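PDB 3GLD: pilin from Streptococcus pyogenes serotype M1, which forms the backbone of the pilus, in which covalently joined subunits stack into a fibre needed for adhesion to host cells, bacterial aggregation and biofilm formation. Local coordinates for residues A[162-166]-A[241-245]. The protein carries 2 engineered substitutions. Numbering follows the deposited sequence.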
loop_
_atom_site.group_PDB
_atom_site.type_symbol
_atom_site.label_atom_id
_atom_site.label_comp_id
_atom_site.label_asym_id
_atom_site.label_seq_id
_atom_site.Cartn_x
_atom_site.Cartn_y
_atom_site.Cartn_z
ATOM N N LEU A 162 8.735 12.490 -6.936
ATOM C CA LEU A 162 8.945 13.300 -8.116
ATOM C C LEU A 162 9.756 14.565 -7.761
ATOM O O LEU A 162 9.357 15.376 -6.904
ATOM C CB LEU A 162 7.610 13.666 -8.770
ATOM C CG LEU A 162 7.680 14.761 -9.844
ATOM C CD1 LEU A 162 8.500 14.287 -11.000
ATOM C CD2 LEU A 162 6.288 15.155 -10.304
ATOM N N THR A 163 10.918 14.700 -8.396
ATOM C CA THR A 163 11.788 15.871 -8.214
ATOM C C THR A 163 11.706 16.731 -9.477
ATOM O O THR A 163 11.820 16.229 -10.590
ATOM C CB THR A 163 13.236 15.422 -7.935
ATOM O OG1 THR A 163 13.237 14.615 -6.762
ATOM C CG2 THR A 163 14.228 16.612 -7.709
ATOM N N VAL A 164 11.455 18.026 -9.308
ATOM C CA VAL A 164 11.451 18.945 -10.450
ATOM C C VAL A 164 12.561 19.961 -10.268
ATOM O O VAL A 164 12.636 20.625 -9.249
ATOM C CB VAL A 164 10.075 19.676 -10.637
ATOM C CG1 VAL A 164 10.115 20.607 -11.895
ATOM C CG2 VAL A 164 8.939 18.664 -10.739
ATOM N N LYS A 165 13.432 20.067 -11.262
ATOM C CA LYS A 165 14.619 20.880 -11.151
ATOM C C LYS A 165 14.603 21.937 -12.233
ATOM O O LYS A 165 14.134 21.674 -13.349
ATOM C CB LYS A 165 15.870 20.016 -11.353
ATOM C CG LYS A 165 16.122 19.051 -10.235
ATOM C CD LYS A 165 17.288 18.081 -10.551
ATOM C CE LYS A 165 18.648 18.775 -10.578
ATOM N NZ LYS A 165 19.737 17.767 -10.753
ATOM N N LYS A 166 15.122 23.122 -11.902
ATOM C CA LYS A 166 15.323 24.190 -12.888
ATOM C C LYS A 166 16.826 24.405 -13.076
ATOM O O LYS A 166 17.583 24.550 -12.104
ATOM C CB LYS A 166 14.668 25.495 -12.428
ATOM C CG LYS A 166 14.969 26.697 -13.359
ATOM C CD LYS A 166 14.105 26.581 -14.597
ATOM C CE LYS A 166 14.777 27.220 -15.774
ATOM N NZ LYS A 166 13.853 27.229 -16.939
ATOM N N TYR A 241 0.302 12.408 -13.842
ATOM C CA TYR A 241 0.616 13.794 -13.548
ATOM C C TYR A 241 1.186 14.526 -14.764
ATOM O O TYR A 241 1.657 13.907 -15.715
ATOM C CB TYR A 241 1.553 13.899 -12.329
ATOM C CG TYR A 241 2.930 13.327 -12.557
ATOM C CD1 TYR A 241 3.948 14.110 -13.109
ATOM C CD2 TYR A 241 3.217 11.996 -12.225
ATOM C CE1 TYR A 241 5.214 13.580 -13.337
ATOM C CE2 TYR A 241 4.460 11.458 -12.445
ATOM C CZ TYR A 241 5.465 12.257 -12.999
ATOM O OH TYR A 241 6.712 11.731 -13.209
ATOM N N VAL A 242 1.115 15.855 -14.704
ATOM C CA VAL A 242 1.715 16.736 -15.691
ATOM C C VAL A 242 2.432 17.835 -14.926
ATOM O O VAL A 242 1.891 18.381 -13.946
ATOM C CB VAL A 242 0.647 17.404 -16.598
ATOM C CG1 VAL A 242 1.325 18.187 -17.739
ATOM C CG2 VAL A 242 -0.312 16.374 -17.193
ATOM N N VAL A 243 3.652 18.144 -15.362
ATOM C CA VAL A 243 4.374 19.321 -14.890
ATOM C C VAL A 243 4.596 20.281 -16.051
ATOM O O VAL A 243 5.078 19.879 -17.109
ATOM C CB VAL A 243 5.761 18.982 -14.311
ATOM C CG1 VAL A 243 6.363 20.213 -13.622
ATOM C CG2 VAL A 243 5.681 17.787 -13.341
ATOM N N THR A 244 4.254 21.554 -15.855
ATOM C CA THR A 244 4.476 22.544 -16.897
ATOM C C THR A 244 5.091 23.817 -16.318
ATOM O O THR A 244 4.698 24.283 -15.245
ATOM C CB THR A 244 3.168 22.947 -17.592
ATOM O OG1 THR A 244 2.447 23.826 -16.732
ATOM C CG2 THR A 244 2.302 21.768 -17.917
ATOM N N GLU A 245 6.041 24.382 -17.044
ATOM C CA GLU A 245 6.561 25.717 -16.755
ATOM C C GLU A 245 5.803 26.748 -17.606
ATOM O O GLU A 245 5.401 26.432 -18.719
ATOM C CB GLU A 245 8.036 25.726 -17.123
ATOM C CG GLU A 245 8.782 27.031 -16.883
ATOM C CD GLU A 245 10.233 26.954 -17.341
ATOM O OE1 GLU A 245 11.008 26.130 -16.820
ATOM O OE2 GLU A 245 10.613 27.735 -18.223
#
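Lys166 NZ donates a nearly straight hydrogen bond of 3.1 Å to Glu245 OE1, meeting the syn side of the carboxylate but 26° out of its plane. This nitrogen is also bonded covalently to Asn290 CG, so it belongs to the isopeptide cross-link, whose formation Glu245 catalyses. The two chains cross at about a right angle. Glu245 stretches out fully, with CG anti to the backbone N (chi1 -179°), which carries the carboxylate across the buried interior; Lys166, bent at chi2, has the length to bring its nitrogen to both partners. Glu245 OE2 and Thr255 OG1 share a weak hydrogen bond, and Phe179 and Phe181 pack against Glu245, lining the acid with aromatic side chains.

Toward the N-terminal ends of both segments the contact is between apolar surfaces. The compact, branched valines suit this middle ground: Val164 CG1 comes to 4.1 Å from Val243 CG1 as the side chains slide past each other in opposite directions. Leu162, whose methyls reach further than those of valine, lays CD2 over the broad, flat face of the Tyr241 ring, 4.0 Å from its centroid, a CH-pi contact, and the same methyl lies 4.1 Å from Val243 CG2.

The segment axes approach to 10.0 Å and run nearly parallel, at 12°, the spacing of facing sheets in a beta sandwich. Residues 162-166 lie between strands 229-236 and 284-291, the isopeptide tying them to the latter, whereas 241-245, with the catalytic glutamate, belongs to the opposing sheet beside strand 179-185.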